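Local coordinates for protein aminodeoxyfutalosine deaminase (Deinococcus radiodurans, PDB 2IMR) that deaminates aminodeoxyfutalosine to futalosine in menaquinone biosynthesis, using one zinc ion per subunit, and acts more weakly on adenosine and several related nucleosides, at residues Y107-L112 / E120-G125; H303-T308 / R327-L332. All coordinates share one frame; numbering follows the deposited sequence.

Interaction 1 (Y107-L112 / E120-G125)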
loop_
_atom_site.group_PDB
_atom_site.type_symbol
_atom_site.label_atom_id
_atom_site.label_comp_id
_atom_site.label_asym_id
_atom_site.label_seq_id
_atom_site.Cartn_x
_atom_site.Cartn_y
_atom_site.Cartn_z
ATOM N N TYR A 107 -6.265 19.764 -1.820
ATOM C CA TYR A 107 -7.125 19.598 -0.657
ATOM C C TYR A 107 -6.580 18.588 0.350
ATOM O O TYR A 107 -6.570 18.853 1.550
ATOM C CB TYR A 107 -8.535 19.173 -1.085
ATOM C CG TYR A 107 -9.267 20.189 -1.942
ATOM C CD1 TYR A 107 -9.454 21.503 -1.501
ATOM C CD2 TYR A 107 -9.774 19.836 -3.192
ATOM C CE1 TYR A 107 -10.129 22.441 -2.291
ATOM C CE2 TYR A 107 -10.449 20.767 -3.990
ATOM C CZ TYR A 107 -10.622 22.065 -3.533
ATOM O OH TYR A 107 -11.280 22.984 -4.326
ATOM N N GLU A 108 -6.121 17.430 -0.116
ATOM C CA GLU A 108 -5.617 16.452 0.834
ATOM C C GLU A 108 -4.272 16.863 1.436
ATOM O O GLU A 108 -3.912 16.399 2.514
ATOM C CB GLU A 108 -5.574 15.042 0.208
ATOM C CG GLU A 108 -4.700 14.857 -1.005
ATOM C CD GLU A 108 -5.013 13.559 -1.744
ATOM O OE1 GLU A 108 -5.047 12.479 -1.102
ATOM O OE2 GLU A 108 -5.224 13.617 -2.971
ATOM N N PHE A 109 -3.540 17.742 0.751
ATOM C CA PHE A 109 -2.266 18.244 1.266
ATOM C C PHE A 109 -2.581 19.279 2.347
ATOM O O PHE A 109 -1.980 19.282 3.420
ATOM C CB PHE A 109 -1.452 18.919 0.158
ATOM C CG PHE A 109 -0.603 17.972 -0.639
ATOM C CD1 PHE A 109 0.680 17.637 -0.209
ATOM C CD2 PHE A 109 -1.088 17.401 -1.810
ATOM C CE1 PHE A 109 1.467 16.741 -0.938
ATOM C CE2 PHE A 109 -0.311 16.506 -2.544
ATOM C CZ PHE A 109 0.970 16.176 -2.104
ATOM N N GLN A 110 -3.538 20.153 2.048
ATOM C CA GLN A 110 -3.940 21.202 2.977
ATOM C C GLN A 110 -4.533 20.636 4.263
ATOM O O GLN A 110 -4.373 21.216 5.334
ATOM C CB GLN A 110 -4.958 22.137 2.311
ATOM C CG GLN A 110 -4.370 23.003 1.200
ATOM C CD GLN A 110 -5.363 24.017 0.655
ATOM O OE1 GLN A 110 -6.336 23.659 -0.017
ATOM N NE2 GLN A 110 -5.125 25.293 0.949
ATOM N N ALA A 111 -5.213 19.500 4.154
ATOM C CA ALA A 111 -5.841 18.872 5.311
ATOM C C ALA A 111 -4.846 18.247 6.289
ATOM O O ALA A 111 -5.161 18.067 7.463
ATOM C CB ALA A 111 -6.826 17.814 4.843
ATOM N N LEU A 112 -3.651 17.921 5.808
ATOM C CA LEU A 112 -2.638 17.285 6.648
ATOM C C LEU A 112 -1.436 18.192 6.944
ATOM O O LEU A 112 -0.519 18.321 6.131
ATOM C CB LEU A 112 -2.175 15.986 5.981
ATOM C CG LEU A 112 -3.312 15.037 5.574
ATOM C CD1 LEU A 112 -2.737 13.733 5.026
ATOM C CD2 LEU A 112 -4.200 14.753 6.780
ATOM N N GLU A 120 9.630 20.121 0.572
ATOM C CA GLU A 120 9.941 19.332 -0.614
ATOM C C GLU A 120 8.786 18.419 -1.024
ATOM O O GLU A 120 8.538 18.218 -2.211
ATOM C CB GLU A 120 11.212 18.506 -0.388
ATOM C CG GLU A 120 11.713 17.800 -1.642
ATOM C CD GLU A 120 13.140 17.280 -1.512
ATOM O OE1 GLU A 120 14.063 18.100 -1.309
ATOM O OE2 GLU A 120 13.343 16.051 -1.619
ATOM N N VAL A 121 8.077 17.868 -0.046
ATOM C CA VAL A 121 6.951 16.994 -0.355
ATOM C C VAL A 121 5.818 17.775 -1.016
ATOM O O VAL A 121 5.245 17.331 -2.008
ATOM C CB VAL A 121 6.403 16.311 0.910
ATOM C CG1 VAL A 121 5.123 15.533 0.575
ATOM C CG2 VAL A 121 7.463 15.375 1.480
ATOM N N VAL A 122 5.490 18.938 -0.467
ATOM C CA VAL A 122 4.420 19.736 -1.050
ATOM C C VAL A 122 4.818 20.159 -2.463
ATOM O O VAL A 122 4.016 20.083 -3.394
ATOM C CB VAL A 122 4.126 20.986 -0.201
ATOM C CG1 VAL A 122 3.028 21.814 -0.857
ATOM C CG2 VAL A 122 3.701 20.567 1.198
ATOM N N ILE A 123 6.067 20.586 -2.617
ATOM C CA ILE A 123 6.584 21.010 -3.913
ATOM C C ILE A 123 6.516 19.882 -4.944
ATOM O O ILE A 123 6.039 20.083 -6.061
ATOM C CB ILE A 123 8.051 21.486 -3.793
ATOM C CG1 ILE A 123 8.112 22.755 -2.940
ATOM C CG2 ILE A 123 8.638 21.738 -5.179
ATOM C CD1 ILE A 123 9.521 23.248 -2.662
ATOM N N ARG A 124 6.992 18.700 -4.560
ATOM C CA ARG A 124 6.989 17.541 -5.450
ATOM C C ARG A 124 5.571 17.078 -5.782
ATOM O O ARG A 124 5.324 16.532 -6.856
ATOM C CB ARG A 124 7.758 16.377 -4.813
ATOM C CG ARG A 124 9.265 16.580 -4.687
ATOM C CD ARG A 124 9.913 15.411 -3.943
ATOM N NE ARG A 124 9.717 14.135 -4.631
ATOM C CZ ARG A 124 10.517 13.662 -5.583
ATOM N NH1 ARG A 124 11.583 14.357 -5.967
ATOM N NH2 ARG A 124 10.250 12.495 -6.161
ATOM N N GLY A 125 4.641 17.303 -4.860
ATOM C CA GLY A 125 3.271 16.878 -5.079
ATOM C C GLY A 125 2.421 17.744 -5.991
ATOM O O GLY A 125 1.391 17.292 -6.488
#
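Phe109 alone carries the first helix's share of this contact, laying the far end of its ring against Val121, Val122 and Gly125 of the second. Its CB already points toward helix 120-125. With CG anti to the carbonyl carbon (chi1 -86°), the ring continues across the gap. From CG the ring branches, and CD1 takes the side nearer Val122, 4.4 Å from its methyl CG2. One atom further out, CE1 has backbone and side chain for neighbours: the Val121 carbonyl O lies 4.0 Å away, and Val121 CG1 is at a similar range, the two side chains crossing obliquely. That carbonyl also accepts the helical bond from Gly125 N. The tip, CZ, ends 3.8 Å from Gly125 CA. This close approach depends on the glycine, since a CB modelled there would clash with the ring.

The two helices belong to the excursion that follows strand 100-101 of the amidohydrolase TIM barrel, the strand that carries the zinc ligand His101. The axes of segments 107-111 and 120-125 run almost antiparallel, at 170°, and come no closer than 11.3 Å, a separation that the phenylalanine ring bridges; short helix 113-116 lies between them in sequence. The backbones are nearest at Phe109 and Val122, whose CA atoms are 7.2 Å apart. Helix 113-116 contributes to the same apolar cluster through Phe115, whose ring meets that of Phe109 at about 85° and also touches Val121. From the loop before helix 106-111, Met104 packs on Phe109 as well.

Interaction 2 (H303-T308 / R327-L332)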
loop_
_atom_site.group_PDB
_atom_site.type_symbol
_atom_site.label_atom_id
_atom_site.label_comp_id
_atom_site.label_asym_id
_atom_site.label_seq_id
_atom_site.Cartn_x
_atom_site.Cartn_y
_atom_site.Cartn_z
ATOM N N HIS A 303 0.043 2.689 6.409
ATOM C CA HIS A 303 1.031 3.358 7.251
ATOM C C HIS A 303 1.092 2.694 8.619
ATOM O O HIS A 303 2.022 1.937 8.888
ATOM C CB HIS A 303 0.733 4.860 7.354
ATOM C CG HIS A 303 0.864 5.577 6.042
ATOM N ND1 HIS A 303 1.994 5.481 5.256
ATOM C CD2 HIS A 303 0.001 6.369 5.364
ATOM C CE1 HIS A 303 1.820 6.180 4.149
ATOM N NE2 HIS A 303 0.619 6.729 4.188
ATOM N N MET A 304 0.118 2.977 9.480
ATOM C CA MET A 304 0.063 2.333 10.789
ATOM C C MET A 304 1.389 2.378 11.533
ATOM O O MET A 304 1.839 1.370 12.089
ATOM C CB MET A 304 -0.353 0.876 10.604
ATOM C CG MET A 304 -1.759 0.702 10.068
ATOM S SD MET A 304 -2.941 1.129 11.346
ATOM C CE MET A 304 -2.909 -0.407 12.328
ATOM N N VAL A 305 2.008 3.548 11.558
ATOM C CA VAL A 305 3.295 3.710 12.211
ATOM C C VAL A 305 3.179 3.960 13.706
ATOM O O VAL A 305 3.901 3.372 14.509
ATOM C CB VAL A 305 4.082 4.878 11.566
ATOM C CG1 VAL A 305 5.341 5.190 12.372
ATOM C CG2 VAL A 305 4.453 4.511 10.136
ATOM N N ASN A 306 2.250 4.823 14.083
ATOM C CA ASN A 306 2.096 5.169 15.481
ATOM C C ASN A 306 0.931 4.456 16.149
ATOM O O ASN A 306 -0.137 5.025 16.355
ATOM C CB ASN A 306 1.989 6.686 15.566
ATOM C CG ASN A 306 3.224 7.368 14.992
ATOM O OD1 ASN A 306 4.237 7.507 15.675
ATOM N ND2 ASN A 306 3.156 7.759 13.718
ATOM N N VAL A 307 1.168 3.190 16.484
ATOM C CA VAL A 307 0.173 2.345 17.113
ATOM C C VAL A 307 0.741 1.726 18.384
ATOM O O VAL A 307 1.950 1.748 18.614
ATOM C CB VAL A 307 -0.273 1.205 16.163
ATOM C CG1 VAL A 307 -0.873 1.790 14.886
ATOM C CG2 VAL A 307 0.911 0.300 15.839
ATOM N N THR A 308 -0.143 1.169 19.202
ATOM C CA THR A 308 0.265 0.550 20.460
ATOM C C THR A 308 0.158 -0.961 20.352
ATOM O O THR A 308 -0.357 -1.487 19.375
ATOM C CB THR A 308 -0.651 0.988 21.608
ATOM O OG1 THR A 308 -1.974 0.490 21.367
ATOM C CG2 THR A 308 -0.697 2.500 21.710
ATOM N N ARG A 327 10.064 4.473 2.529
ATOM C CA ARG A 327 10.651 5.763 2.202
ATOM C C ARG A 327 9.748 6.937 2.543
ATOM O O ARG A 327 10.204 7.930 3.108
ATOM C CB ARG A 327 11.049 5.796 0.728
ATOM C CG ARG A 327 12.210 4.862 0.438
ATOM C CD ARG A 327 12.608 4.908 -1.026
ATOM N NE ARG A 327 11.527 4.455 -1.893
ATOM C CZ ARG A 327 11.625 4.368 -3.215
ATOM N NH1 ARG A 327 12.759 4.705 -3.824
ATOM N NH2 ARG A 327 10.590 3.946 -3.927
ATOM N N SER A 328 8.467 6.821 2.208
ATOM C CA SER A 328 7.526 7.889 2.501
ATOM C C SER A 328 7.522 8.234 3.989
ATOM O O SER A 328 7.570 9.409 4.355
ATOM C CB SER A 328 6.111 7.492 2.066
ATOM O OG SER A 328 5.190 8.528 2.361
ATOM N N ASN A 329 7.468 7.220 4.850
ATOM C CA ASN A 329 7.454 7.472 6.292
ATOM C C ASN A 329 8.709 8.203 6.735
ATOM O O ASN A 329 8.661 9.073 7.606
ATOM C CB ASN A 329 7.349 6.169 7.085
ATOM C CG ASN A 329 6.030 5.453 6.873
ATOM O OD1 ASN A 329 5.051 6.035 6.396
ATOM N ND2 ASN A 329 5.992 4.189 7.245
ATOM N N HIS A 330 9.838 7.846 6.136
ATOM C CA HIS A 330 11.094 8.480 6.486
ATOM C C HIS A 330 11.113 9.954 6.079
ATOM O O HIS A 330 11.431 10.826 6.890
ATOM C CB HIS A 330 12.263 7.742 5.827
ATOM C CG HIS A 330 13.570 8.455 5.966
ATOM N ND1 HIS A 330 14.164 8.684 7.189
ATOM C CD2 HIS A 330 14.365 9.047 5.043
ATOM C CE1 HIS A 330 15.267 9.392 7.012
ATOM N NE2 HIS A 330 15.410 9.626 5.719
ATOM N N HIS A 331 10.764 10.237 4.828
ATOM C CA HIS A 331 10.768 11.617 4.352
ATOM C C HIS A 331 9.750 12.516 5.044
ATOM O O HIS A 331 9.959 13.724 5.155
ATOM C CB HIS A 331 10.565 11.658 2.838
ATOM C CG HIS A 331 11.700 11.057 2.071
ATOM N ND1 HIS A 331 13.002 11.491 2.216
ATOM C CD2 HIS A 331 11.738 10.039 1.182
ATOM C CE1 HIS A 331 13.793 10.764 1.447
ATOM N NE2 HIS A 331 13.051 9.875 0.809
ATOM N N LEU A 332 8.656 11.936 5.522
ATOM C CA LEU A 332 7.638 12.723 6.206
ATOM C C LEU A 332 7.860 12.744 7.715
ATOM O O LEU A 332 7.034 13.271 8.466
ATOM C CB LEU A 332 6.237 12.189 5.867
ATOM C CG LEU A 332 5.764 12.605 4.466
ATOM C CD1 LEU A 332 4.543 11.799 4.039
ATOM C CD2 LEU A 332 5.446 14.097 4.473
HETATM O O HOH W 1 4.204 2.255 7.114
#
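His303 stands at the C-terminal end of barrel strand 300-303 and meets Asn329 on helix 326-331. The intervening chain makes a beta-alpha-beta crossover of the TIM barrel, through helix 309-318 to the neighbouring parallel strand 322-324. The CB of His303 does not itself point at the helix, but with CG anti to the carbonyl carbon (chi1 -65°) the ring is turned so that ND1 reaches Asn329 OD1. The bond is weak: 3.3 Å from ND1 to OD1 and bent to 124°, with ring and amide planes 59° apart. The backbone makes a second link, because a water donates to His303 O and accepts from Asn329 ND2, 2.6 Å away. One amide therefore addresses both the ring and the main chain of His303. One residue before Asn329, Ser328 OG lies 4.5 Å from His303 CE1, but its hydrogen bonds go to Ser358 and to the zinc-binding Asp354.

Met304 turns the other way, onto Val315 and Val286. Val305 returns toward the helix, its side chain running alongside that of the asparagine but pointing the other way; Val305 CG2 is 3.3 Å from Asn329 ND2. Were Asn329 replaced by an alanine, His303 ND1 would probably lose this acceptor, the bridging water its ND2 donor, and a gap would open beside the Val305 methyl. Asn306 directs its amide ND2 to Cys334 O, tying the loop to the chain just beyond the helix. At Thr308, the N-cap of helix 309-318, the side chain caps a backbone N of that helix, while Thr308 N bonds to Asp311 OD2.

How the interactions relate
Both interactions are built on loops and helices that follow barrel strands, and they approach the zinc centre from different parts of the chain. Interaction 2 is the nearer: the His303 side chain is about 4 Å from the metal and about 3 Å from that of Glu243, the proton donor by similarity. Interaction 1 stands further out, with the Phe109 side chain about 10 Å from the zinc. Their centres are 16 Å apart, yet they meet directly where Val121 CG2 packs 3.8 Å from Leu332 CD2. Asp354 is a second point of reference, its side chain about 3 Å from that of Ser328 and about 8 Å from that of Val121.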